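PDB 2IX4: 3-oxoacyl-[acyl-carrier-protein] synthase, mitochondrial from Arabidopsis thaliana, which catalyses the condensation steps of mitochondrial fatty acid synthesis, adding two carbons from malonyl-ACP to a growing acyl chain. Local coordinates for residues T6-V11 with S372-H377; M10-G15 with G365-I370; C94-A99 with G160-K165; H184-A189 with A424-A429; Q233-P238 with G245-E250. One frame throughout, in Å; residues are numbered along the deposited sequence.

Contact 1. Residues T6-V11 with S372-H377; sequences TGLGMV and SILAIH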
# COMPACT_ATOMS: atom_id res chain seq x y z
N THR A 6 -15.26 7.09 16.51
CA THR A 6 -15.49 8.26 17.36
C THR A 6 -15.32 9.59 16.62
O THR A 6 -15.60 10.65 17.18
CB THR A 6 -14.59 8.25 18.61
OG1 THR A 6 -13.22 8.07 18.23
CG2 THR A 6 -14.99 7.15 19.57
N GLY A 7 -14.88 9.54 15.37
CA GLY A 7 -14.69 10.75 14.57
C GLY A 7 -14.81 10.49 13.09
O GLY A 7 -14.33 9.47 12.60
N LEU A 8 -15.46 11.41 12.38
CA LEU A 8 -15.63 11.31 10.93
C LEU A 8 -15.10 12.56 10.24
O LEU A 8 -15.28 13.68 10.73
CB LEU A 8 -17.11 11.10 10.56
CG LEU A 8 -17.92 9.94 11.16
CD1 LEU A 8 -19.37 10.05 10.75
CD2 LEU A 8 -17.37 8.59 10.75
N GLY A 9 -14.44 12.37 9.10
CA GLY A 9 -13.89 13.49 8.34
C GLY A 9 -13.81 13.16 6.86
O GLY A 9 -13.44 12.04 6.50
N MET A 10 -14.17 14.12 6.01
CA MET A 10 -14.12 13.88 4.57
C MET A 10 -14.07 15.16 3.74
O MET A 10 -14.50 16.23 4.17
CB MET A 10 -15.30 13.00 4.11
CG MET A 10 -16.67 13.69 4.13
SD MET A 10 -18.08 12.58 4.34
CE MET A 10 -17.67 11.25 3.21
N VAL A 11 -13.51 15.02 2.54
CA VAL A 11 -13.56 16.05 1.51
C VAL A 11 -13.87 15.35 0.19
O VAL A 11 -13.13 14.47 -0.25
CB VAL A 11 -12.24 16.92 1.46
CG1 VAL A 11 -10.99 16.05 1.40
CG2 VAL A 11 -12.28 17.92 0.32
N SER A 372 -21.97 4.64 5.32
CA SER A 372 -22.56 3.50 6.04
C SER A 372 -22.70 3.77 7.54
O SER A 372 -23.72 3.44 8.14
CB SER A 372 -21.74 2.23 5.79
OG SER A 372 -21.69 1.94 4.40
N ILE A 373 -21.67 4.37 8.13
CA ILE A 373 -21.70 4.78 9.55
C ILE A 373 -22.78 5.84 9.77
O ILE A 373 -23.49 5.81 10.78
CB ILE A 373 -20.31 5.31 10.01
CG1 ILE A 373 -19.26 4.20 9.98
CG2 ILE A 373 -20.39 5.91 11.43
CD1 ILE A 373 -17.83 4.69 9.81
N LEU A 374 -22.89 6.78 8.83
CA LEU A 374 -23.89 7.85 8.91
C LEU A 374 -25.32 7.34 8.73
O LEU A 374 -26.26 7.89 9.31
CB LEU A 374 -23.58 8.97 7.92
CG LEU A 374 -22.40 9.89 8.27
CD1 LEU A 374 -22.03 10.78 7.09
CD2 LEU A 374 -22.69 10.72 9.52
N ALA A 375 -25.48 6.30 7.91
CA ALA A 375 -26.76 5.62 7.74
C ALA A 375 -27.27 5.07 9.07
O ALA A 375 -28.44 5.24 9.42
CB ALA A 375 -26.65 4.50 6.70
N ILE A 376 -26.37 4.41 9.81
CA ILE A 376 -26.66 3.94 11.16
C ILE A 376 -26.97 5.12 12.09
O ILE A 376 -27.98 5.11 12.80
CB ILE A 376 -25.48 3.11 11.74
CG1 ILE A 376 -25.31 1.81 10.94
CG2 ILE A 376 -25.69 2.80 13.22
CD1 ILE A 376 -23.99 1.09 11.19
N HIS A 377 -26.12 6.13 12.06
CA HIS A 377 -26.22 7.28 12.97
C HIS A 377 -27.50 8.10 12.79
O HIS A 377 -28.10 8.54 13.77
CB HIS A 377 -24.98 8.17 12.85
CG HIS A 377 -24.92 9.27 13.86
ND1 HIS A 377 -24.83 9.03 15.22
CD2 HIS A 377 -24.92 10.61 13.72
CE1 HIS A 377 -24.79 10.18 15.86
NE2 HIS A 377 -24.84 11.16 14.97
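Leu8, on strand 3-12, meets Ile373 and Leu374 of helix 364-378. The thiolase fold of the ketoacyl synthases has five layers, alpha-beta-alpha-beta-alpha. This helix belongs to the central helical layer, between strand 3-12 on one side and strands 411-418 and 422-429 on the other. The three side chains are all buried, and Leu8 gives up the largest share of surface. Each of its two methyl branches has its own partner. CD1 reaches CD2 of Leu374 at 3.6 Å and lies 3.9 Å from the branch carbon CG of the same leucine. CD2 of Leu8 sits 4.0 Å from CD1 of Ile373, at the end of the longer arm of the isoleucine. The fork of Leu8 is therefore shared between two successive residues of the helix. The CB bond of Leu8 is directed towards the helix, and chi1 (-55°) and chi2 (174°) together set CD1 against Leu374 and CD2 against Ile373.

The two leucines run past each other in opposite senses. The CB of Leu374 starts off to one side, but its CD2 reaches Leu8 CD1. The CB of Ile373 is directed towards the strand. No hydrogen bond joins the two segments, so the contact is purely apolar. The strand is held by other partners: Asp102 OD2 accepts from Leu8 N, and backbone bonds tie Gly7 and Gly9 to strand 251-259. Val18 of helix 18-26 touches both Leu8 and Leu374, and Tyr271 lies against Leu8 and Ile373. Across the contact, the short arm of the isoleucine ends with its CG2 4.1 Å from Leu8 CD2.

Contact 2. Residues M10-G15 with G365-I370; sequences MVTPLG and GAVEAI. With K (potassium ion), chain D.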
# COMPACT_ATOMS: atom_id res chain seq x y z
N MET A 10 -14.17 14.12 6.01
CA MET A 10 -14.12 13.88 4.57
C MET A 10 -14.07 15.16 3.74
O MET A 10 -14.50 16.23 4.17
CB MET A 10 -15.30 13.00 4.11
CG MET A 10 -16.67 13.69 4.13
SD MET A 10 -18.08 12.58 4.34
CE MET A 10 -17.67 11.25 3.21
N VAL A 11 -13.51 15.02 2.54
CA VAL A 11 -13.56 16.05 1.51
C VAL A 11 -13.87 15.35 0.19
O VAL A 11 -13.13 14.47 -0.25
CB VAL A 11 -12.24 16.92 1.46
CG1 VAL A 11 -10.99 16.05 1.40
CG2 VAL A 11 -12.28 17.92 0.32
N THR A 12 -15.01 15.70 -0.40
CA THR A 12 -15.56 14.97 -1.55
C THR A 12 -16.03 15.94 -2.64
O THR A 12 -16.05 17.15 -2.42
CB THR A 12 -16.76 14.06 -1.14
OG1 THR A 12 -17.89 14.88 -0.80
CG2 THR A 12 -16.40 13.16 0.04
N PRO A 13 -16.41 15.41 -3.83
CA PRO A 13 -17.05 16.24 -4.85
C PRO A 13 -18.40 16.85 -4.45
O PRO A 13 -18.93 17.68 -5.18
CB PRO A 13 -17.22 15.27 -6.03
CG PRO A 13 -16.19 14.21 -5.79
CD PRO A 13 -16.22 14.03 -4.31
N LEU A 14 -18.94 16.42 -3.30
CA LEU A 14 -20.15 17.02 -2.74
C LEU A 14 -19.82 18.05 -1.66
O LEU A 14 -20.72 18.55 -0.98
CB LEU A 14 -21.09 15.95 -2.18
CG LEU A 14 -21.59 14.86 -3.14
CD1 LEU A 14 -22.39 13.82 -2.37
CD2 LEU A 14 -22.41 15.45 -4.28
N GLY A 15 -18.53 18.34 -1.49
CA GLY A 15 -18.09 19.39 -0.57
C GLY A 15 -17.03 18.96 0.42
O GLY A 15 -16.76 17.77 0.60
N GLY A 365 -13.57 3.45 -0.68
CA GLY A 365 -13.90 2.55 0.43
C GLY A 365 -14.04 3.27 1.76
O GLY A 365 -14.81 2.85 2.62
N ALA A 366 -13.30 4.37 1.92
CA ALA A 366 -13.31 5.14 3.16
C ALA A 366 -14.50 6.08 3.22
O ALA A 366 -15.17 6.18 4.25
CB ALA A 366 -12.02 5.92 3.31
N VAL A 367 -14.74 6.78 2.12
CA VAL A 367 -15.89 7.67 1.99
C VAL A 367 -17.21 6.90 2.17
O VAL A 367 -18.11 7.33 2.88
CB VAL A 367 -15.83 8.43 0.64
CG1 VAL A 367 -17.19 8.96 0.22
CG2 VAL A 367 -14.80 9.56 0.71
N GLU A 368 -17.28 5.73 1.54
CA GLU A 368 -18.50 4.93 1.57
C GLU A 368 -18.71 4.20 2.90
O GLU A 368 -19.84 3.89 3.27
CB GLU A 368 -18.54 3.99 0.36
CG GLU A 368 -18.72 4.77 -0.94
CD GLU A 368 -18.25 4.03 -2.18
OE1 GLU A 368 -18.09 2.79 -2.14
OE2 GLU A 368 -18.06 4.71 -3.21
N ALA A 369 -17.62 3.96 3.64
CA ALA A 369 -17.72 3.47 5.01
C ALA A 369 -18.32 4.55 5.91
O ALA A 369 -19.13 4.26 6.78
CB ALA A 369 -16.35 3.04 5.53
N ILE A 370 -17.92 5.80 5.67
CA ILE A 370 -18.49 6.95 6.38
C ILE A 370 -19.99 7.07 6.10
O ILE A 370 -20.78 7.28 7.02
CB ILE A 370 -17.72 8.26 6.04
CG1 ILE A 370 -16.31 8.19 6.63
CG2 ILE A 370 -18.47 9.49 6.57
CD1 ILE A 370 -15.34 9.28 6.15
K K D . -19.22 0.63 -0.94
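A methionine thioether lies against one methyl of Val367 and one of Ile370 here, while Glu368 on the far side of the same helix binds a potassium ion. The setting is the core of the thiolase fold, where strand 3-12 crosses helix 364-378 at 111° between their short segments. Met10 does most of the touching. Its SD is 3.8 Å from CG2 of Ile370. Its methyl CE is 3.8 Å from CG1 of Val367. The Met10 and Val367 side chains cross at about a right angle; the bend at chi3 (-45°) brings CE to both Val367 and Ile370.

Further along the strand, Thr12 adds its CG2, set 4.0 Å from Val367 CG2. Its hydroxyl bonds within its own turn and to helix 18-26. Thr12 OG1 accepts from Leu14 N at 3.1 Å, an ST turn within the type I beta turn from Thr12 to Gly15, and it is also hydrogen-bonded to Thr21 OG1. The Glu368 side chain starts away from the strand. Asn318 OD1, Ala319 O, Ser414 OG and Asn415 O also bind the ion, and Lys354 forms a salt bridge with Glu368 OE2. The other carboxylate oxygen, Glu368 OE1, binds the potassium ion at 2.7 Å.

Contact 3. Residues C94-A99 with G160-K165; sequences CAADEA and GHVSMK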
# COMPACT_ATOMS: atom_id res chain seq x y z
N CYS A 94 -6.65 17.33 5.55
CA CYS A 94 -7.91 18.07 5.73
C CYS A 94 -8.97 17.20 6.41
O CYS A 94 -9.58 17.60 7.40
CB CYS A 94 -8.42 18.59 4.38
SG CYS A 94 -9.98 19.49 4.47
N ALA A 95 -9.19 16.00 5.86
CA ALA A 95 -10.16 15.05 6.39
C ALA A 95 -9.78 14.54 7.78
O ALA A 95 -10.64 14.39 8.65
CB ALA A 95 -10.35 13.89 5.42
N ALA A 96 -8.49 14.27 7.98
CA ALA A 96 -8.00 13.78 9.27
C ALA A 96 -8.19 14.82 10.36
O ALA A 96 -8.54 14.47 11.49
CB ALA A 96 -6.54 13.37 9.18
N ASP A 97 -7.97 16.09 10.02
CA ASP A 97 -8.15 17.19 10.97
C ASP A 97 -9.60 17.32 11.43
O ASP A 97 -9.86 17.57 12.61
CB ASP A 97 -7.69 18.51 10.36
CG ASP A 97 -7.54 19.61 11.40
OD1 ASP A 97 -8.37 20.55 11.39
OD2 ASP A 97 -6.62 19.51 12.25
N GLU A 98 -10.54 17.15 10.50
CA GLU A 98 -11.96 17.17 10.81
C GLU A 98 -12.34 15.98 11.70
O GLU A 98 -13.01 16.16 12.72
CB GLU A 98 -12.81 17.16 9.54
CG GLU A 98 -14.31 17.27 9.80
CD GLU A 98 -15.18 16.96 8.59
OE1 GLU A 98 -14.64 16.68 7.49
OE2 GLU A 98 -16.42 17.00 8.74
N ALA A 99 -11.90 14.79 11.31
CA ALA A 99 -12.16 13.56 12.07
C ALA A 99 -11.64 13.64 13.51
O ALA A 99 -12.36 13.29 14.45
CB ALA A 99 -11.57 12.35 11.35
N GLY A 160 2.24 9.57 6.77
CA GLY A 160 3.42 10.27 7.26
C GLY A 160 3.13 11.70 7.68
O GLY A 160 3.53 12.13 8.76
N HIS A 161 2.43 12.43 6.82
CA HIS A 161 2.11 13.84 7.08
C HIS A 161 1.10 14.02 8.22
O HIS A 161 1.21 14.98 8.99
CB HIS A 161 1.61 14.52 5.81
CG HIS A 161 2.70 14.81 4.82
ND1 HIS A 161 3.27 16.06 4.70
CD2 HIS A 161 3.32 14.02 3.92
CE1 HIS A 161 4.20 16.02 3.76
NE2 HIS A 161 4.25 14.79 3.27
N VAL A 162 0.14 13.11 8.32
CA VAL A 162 -0.84 13.13 9.41
C VAL A 162 -0.16 12.85 10.76
O VAL A 162 -0.32 13.62 11.71
CB VAL A 162 -2.03 12.16 9.15
CG1 VAL A 162 -2.95 12.06 10.37
CG2 VAL A 162 -2.84 12.62 7.93
N SER A 163 0.63 11.78 10.82
CA SER A 163 1.36 11.42 12.04
C SER A 163 2.28 12.54 12.51
O SER A 163 2.33 12.84 13.70
CB SER A 163 2.15 10.13 11.85
OG SER A 163 3.10 10.28 10.81
N MET A 164 3.00 13.15 11.57
CA MET A 164 3.88 14.29 11.86
C MET A 164 3.14 15.49 12.44
O MET A 164 3.62 16.11 13.39
CB MET A 164 4.61 14.73 10.59
CG MET A 164 5.86 13.95 10.24
SD MET A 164 6.59 14.51 8.68
CE MET A 164 7.02 16.20 9.08
N LYS A 165 1.99 15.81 11.86
CA LYS A 165 1.23 17.00 12.26
C LYS A 165 0.77 16.91 13.72
O LYS A 165 0.81 17.91 14.44
CB LYS A 165 0.03 17.22 11.33
CG LYS A 165 -0.75 18.51 11.61
CD LYS A 165 -1.83 18.76 10.57
CE LYS A 165 -2.77 19.89 10.97
NZ LYS A 165 -2.07 21.21 11.07
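Ala96 of helix 87-102 packs against Val162 of helix 157-166, and this pair is the close part of the contact. The CB of Ala96 faces the fork of the valine, 4.0 Å from each of Val162 CG1 and CG2. Both residues point at each other and both are buried. The CA atoms of Ala96 and Val162 are 7.2 Å apart, consistent with the small size of alanine. Val162 CG1 is anti to the backbone N (chi1 173°), which presents both methyls to the alanine. Val254 lies against Ala96, while Val118 and Ile120 of strand 116-122 lie against Val162, so the pair rests on the sheet.

The other side is looser. Asp97 is partly exposed and Lys165 is exposed. Their side chains cross at a slant, and the nearest atoms are Asp97 OD2 and Lys165 CE, 4.1 Å apart. The lysine chain is extended as far as CE and turns at its last torsion (chi4 63°), leaving NZ 5.0 Å from Asp97 OD2. The opposite charges may attract weakly, but they do not meet. The carboxylate has firmer partners: Tyr166 OH is hydrogen-bonded to OD2, and Arg101 NE makes a salt bridge with OD1.

Helix 157-166 lies at the dimer interface, with Met164 against His284 of the second subunit and Ser163 against Gly420 of the second subunit. Helices 87-102 and 157-166 pack side by side on the outer face of the sheet that holds strands 116-122 and 251-259, as an outer helical layer of the alpha-beta-alpha-beta-alpha thiolase fold.

Contact 4. Residues H184-A189 with A424-A429; sequences HSIGDA and ASLLFA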
# COMPACT_ATOMS: atom_id res chain seq x y z
N HIS A 184 -9.41 -1.51 3.08
CA HIS A 184 -8.32 -2.26 3.70
C HIS A 184 -7.53 -1.43 4.71
O HIS A 184 -7.10 -1.96 5.73
CB HIS A 184 -7.36 -2.82 2.64
CG HIS A 184 -7.93 -3.94 1.84
ND1 HIS A 184 -7.92 -5.25 2.27
CD2 HIS A 184 -8.52 -3.96 0.62
CE1 HIS A 184 -8.48 -6.02 1.35
NE2 HIS A 184 -8.85 -5.26 0.34
N SER A 185 -7.36 -0.13 4.44
CA SER A 185 -6.64 0.74 5.37
C SER A 185 -7.38 0.83 6.71
O SER A 185 -6.76 0.75 7.77
CB SER A 185 -6.44 2.14 4.77
OG SER A 185 -5.38 2.14 3.81
N ILE A 186 -8.70 0.98 6.64
CA ILE A 186 -9.56 1.01 7.82
C ILE A 186 -9.57 -0.36 8.51
O ILE A 186 -9.45 -0.45 9.73
CB ILE A 186 -11.01 1.45 7.44
CG1 ILE A 186 -11.06 2.97 7.20
CG2 ILE A 186 -12.02 1.05 8.52
CD1 ILE A 186 -12.28 3.46 6.44
N GLY A 187 -9.69 -1.41 7.71
CA GLY A 187 -9.71 -2.78 8.22
C GLY A 187 -8.43 -3.19 8.92
O GLY A 187 -8.47 -3.79 10.00
N ASP A 188 -7.29 -2.89 8.30
CA ASP A 188 -5.98 -3.18 8.89
C ASP A 188 -5.80 -2.45 10.21
O ASP A 188 -5.26 -3.02 11.16
CB ASP A 188 -4.85 -2.81 7.94
CG ASP A 188 -4.73 -3.75 6.75
OD1 ASP A 188 -5.35 -4.83 6.76
OD2 ASP A 188 -3.99 -3.40 5.81
N ALA A 189 -6.24 -1.20 10.26
CA ALA A 189 -6.16 -0.38 11.47
C ALA A 189 -7.01 -0.96 12.61
O ALA A 189 -6.62 -0.91 13.78
CB ALA A 189 -6.60 1.04 11.17
N ALA A 424 -12.80 -6.22 -0.33
CA ALA A 424 -13.02 -5.97 1.09
C ALA A 424 -14.49 -5.66 1.35
O ALA A 424 -15.18 -5.09 0.51
CB ALA A 424 -12.14 -4.82 1.57
N SER A 425 -14.96 -6.07 2.52
CA SER A 425 -16.30 -5.77 2.96
C SER A 425 -16.24 -5.35 4.43
O SER A 425 -15.78 -6.11 5.28
CB SER A 425 -17.21 -6.98 2.77
OG SER A 425 -18.57 -6.59 2.71
N LEU A 426 -16.68 -4.12 4.71
CA LEU A 426 -16.68 -3.60 6.08
C LEU A 426 -18.09 -3.62 6.64
O LEU A 426 -19.02 -3.12 6.00
CB LEU A 426 -16.12 -2.17 6.12
CG LEU A 426 -14.66 -1.93 5.70
CD1 LEU A 426 -14.37 -0.44 5.68
CD2 LEU A 426 -13.68 -2.66 6.62
N LEU A 427 -18.25 -4.18 7.83
CA LEU A 427 -19.56 -4.28 8.47
C LEU A 427 -19.60 -3.52 9.79
O LEU A 427 -18.86 -3.83 10.72
CB LEU A 427 -19.98 -5.74 8.64
CG LEU A 427 -21.34 -6.07 9.29
CD1 LEU A 427 -22.49 -5.32 8.62
CD2 LEU A 427 -21.60 -7.56 9.25
N PHE A 428 -20.48 -2.53 9.85
CA PHE A 428 -20.66 -1.69 11.03
C PHE A 428 -22.00 -2.00 11.69
O PHE A 428 -22.93 -2.47 11.04
CB PHE A 428 -20.62 -0.21 10.65
CG PHE A 428 -19.32 0.22 10.02
CD1 PHE A 428 -19.12 0.10 8.65
CD2 PHE A 428 -18.30 0.75 10.80
CE1 PHE A 428 -17.93 0.50 8.06
CE2 PHE A 428 -17.10 1.15 10.23
CZ PHE A 428 -16.91 1.02 8.86
N ALA A 429 -22.07 -1.74 13.00
CA ALA A 429 -23.30 -1.91 13.76
C ALA A 429 -23.40 -0.85 14.84
O ALA A 429 -22.39 -0.36 15.32
CB ALA A 429 -23.36 -3.30 14.37
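Ala424 places its methyl over one face of the His184 ring. This is a CH-pi contact: Ala424 CB lies 3.8 Å from the centroid of the His184 ring, 22° off the ring normal. The methyl is offset towards the rim, and its nearest ring atom is His184 NE2, 3.5 Å from Ala424 CB. The ring is held from its other nitrogen. His184 ND1 is hydrogen-bonded to Tyr277 OH, and the same hydroxyl is hydrogen-bonded to Asp188 OD1, so the tyrosine links two residues a turn apart.

The apolar part lies further along. Ile186 and Leu426 cross at about a right angle, with Ile186 CG2 4.0 Å from Leu426 CD1. CG1 of Ile186 is anti to the carbonyl carbon (chi1 -76°), which leaves CG2 anti to the backbone N and against Leu426. The longer arm leads on to Ala366 of helix 364-378. The other branch of the leucine, CD2, meets backbone: it is 4.3 Å from Gly187 CA. Helices 181-195 and 364-378 form the central layer of the five-layered thiolase fold, and the former crosses strand 422-429 at 59° for the short segments. Cys179, the predicted active-site cysteine, lies just before this helix.

The helix also reaches the dimer partner. Asp188 OD2 is hydrogen-bonded to His173 NE2 of the second subunit. His184 also packs on Asn172 of the second subunit, and Asp188 meets Asp188 of the second subunit.

Contact 5. Residues Q233-P238 with G245-E250; sequences QEASRP and GFVIGE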
# COMPACT_ATOMS: atom_id res chain seq x y z
N GLN A 233 -24.22 15.16 -15.45
CA GLN A 233 -25.01 14.81 -14.27
C GLN A 233 -25.70 13.44 -14.40
O GLN A 233 -26.21 12.90 -13.42
CB GLN A 233 -26.05 15.90 -13.97
CG GLN A 233 -25.45 17.22 -13.52
CD GLN A 233 -25.13 17.25 -12.04
OE1 GLN A 233 -26.03 17.37 -11.20
NE2 GLN A 233 -23.85 17.14 -11.71
N GLU A 234 -25.68 12.89 -15.61
CA GLU A 234 -26.30 11.60 -15.88
C GLU A 234 -25.29 10.52 -16.27
O GLU A 234 -25.67 9.42 -16.68
CB GLU A 234 -27.38 11.75 -16.96
CG GLU A 234 -28.66 12.39 -16.44
CD GLU A 234 -29.60 12.84 -17.54
OE1 GLU A 234 -29.89 12.03 -18.44
OE2 GLU A 234 -30.06 14.00 -17.49
N ALA A 235 -24.00 10.83 -16.12
CA ALA A 235 -22.91 9.94 -16.55
C ALA A 235 -22.68 8.74 -15.64
O ALA A 235 -22.32 7.66 -16.12
CB ALA A 235 -21.63 10.74 -16.73
N SER A 236 -22.87 8.93 -14.34
CA SER A 236 -22.67 7.87 -13.36
C SER A 236 -24.04 7.35 -12.93
O SER A 236 -24.82 8.06 -12.29
CB SER A 236 -21.87 8.39 -12.16
OG SER A 236 -21.54 7.35 -11.26
N ARG A 237 -24.32 6.10 -13.29
CA ARG A 237 -25.64 5.52 -13.10
C ARG A 237 -25.56 4.06 -12.67
O ARG A 237 -25.85 3.15 -13.45
CB ARG A 237 -26.48 5.66 -14.38
CG ARG A 237 -25.76 5.25 -15.66
CD ARG A 237 -26.60 5.49 -16.90
NE ARG A 237 -26.96 6.89 -17.03
CZ ARG A 237 -28.20 7.35 -17.12
NH1 ARG A 237 -29.24 6.53 -17.13
NH2 ARG A 237 -28.40 8.66 -17.23
N PRO A 238 -25.15 3.81 -11.40
CA PRO A 238 -25.01 2.44 -10.93
C PRO A 238 -26.32 1.66 -11.05
O PRO A 238 -27.39 2.19 -10.74
CB PRO A 238 -24.63 2.61 -9.45
CG PRO A 238 -24.04 3.98 -9.37
CD PRO A 238 -24.81 4.80 -10.35
N GLY A 245 -19.52 2.67 -17.85
CA GLY A 245 -18.22 2.82 -17.21
C GLY A 245 -18.29 3.83 -16.09
O GLY A 245 -19.25 4.61 -16.01
N PHE A 246 -17.30 3.84 -15.20
CA PHE A 246 -17.33 4.77 -14.08
C PHE A 246 -16.82 6.17 -14.43
O PHE A 246 -16.23 6.39 -15.49
CB PHE A 246 -16.67 4.20 -12.80
CG PHE A 246 -15.18 4.00 -12.89
CD1 PHE A 246 -14.31 5.05 -12.61
CD2 PHE A 246 -14.65 2.75 -13.21
CE1 PHE A 246 -12.93 4.87 -12.67
CE2 PHE A 246 -13.27 2.56 -13.26
CZ PHE A 246 -12.41 3.62 -12.99
N VAL A 247 -17.08 7.11 -13.52
CA VAL A 247 -16.62 8.48 -13.66
C VAL A 247 -15.61 8.70 -12.55
O VAL A 247 -15.94 8.51 -11.38
CB VAL A 247 -17.80 9.47 -13.53
CG1 VAL A 247 -17.31 10.91 -13.59
CG2 VAL A 247 -18.84 9.22 -14.63
N ILE A 248 -14.39 9.07 -12.92
CA ILE A 248 -13.31 9.29 -11.95
C ILE A 248 -13.68 10.44 -11.03
O ILE A 248 -14.12 11.49 -11.49
CB ILE A 248 -11.93 9.57 -12.63
CG1 ILE A 248 -11.49 8.37 -13.48
CG2 ILE A 248 -10.85 9.84 -11.60
CD1 ILE A 248 -10.18 8.59 -14.22
N GLY A 249 -13.52 10.22 -9.73
CA GLY A 249 -13.72 11.26 -8.73
C GLY A 249 -12.47 11.42 -7.89
O GLY A 249 -11.50 10.70 -8.08
N GLU A 250 -12.50 12.37 -6.96
CA GLU A 250 -11.35 12.62 -6.09
C GLU A 250 -11.81 13.01 -4.68
O GLU A 250 -12.94 13.47 -4.50
CB GLU A 250 -10.47 13.74 -6.66
CG GLU A 250 -11.21 15.07 -6.82
CD GLU A 250 -10.30 16.24 -7.13
OE1 GLU A 250 -9.06 16.10 -7.01
OE2 GLU A 250 -10.83 17.31 -7.49
O HOH W 1 -22.04 4.95 -16.69
O HOH W 2 -19.03 5.99 -11.33
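Val247 carries this contact, pressing one methyl onto Ala235 and Ser236. Its CB points to the other loop arm and divides the chain in two. CG2 is the branch that touches: it is 3.8 Å from Ala235 CB and 4.0 Å from Ser236 CB. CG1 is anti to the backbone N (chi1 176°), which leaves CG2 beside that nitrogen and facing the two beta carbons.

Two waters bridge the arms. One accepts from Val247 N at 3.1 Å and donates to Ser236 OG at 2.9 Å; Ser236 OG is also hydrogen-bonded to Lys354 O. The other lies between Ala235 O and Gly245 O, 2.8 Å from the first and 2.9 Å from the second. Within the first arm, Arg237 NE and NH2 both grip Glu234 O, side-on and in the guanidinium plane.

The backbone of Val247 is hydrogen-bonded to His359, a predicted active-site residue, which is consistent with a second-shell place beside the active site. Both arms belong to the loop region between helix 212-220 and strand 251-259, and Val61 of strand 61-63 lies against Ala235 and Val247.

Contacts 1 and 2 run on along one strand and one helix, share Met10 and Val11, and have centres 9 Å apart. Contact 4 backs onto the same helix: Ile373 CD1 is 3.6 Å from Phe428 CE2, and Ala369 CB is 4.0 Å from Leu426 CD1. Contact 3 reaches the strand from another helix, with Glu98 OE1 3.0 Å from Met10 N, probably a hydrogen bond. Contact 5 meets contact 2 where Pro13 CD lies 3.3 Å from Glu250 O. Contacts 2, 4 and 5 approach the active site. Between side chains, Val367 is about 9 Å and Val247 about 6 Å from His359; the side chain of His184 is about 10 Å from bound hexanoic acid. Contacts 3 and 4 touch the second subunit.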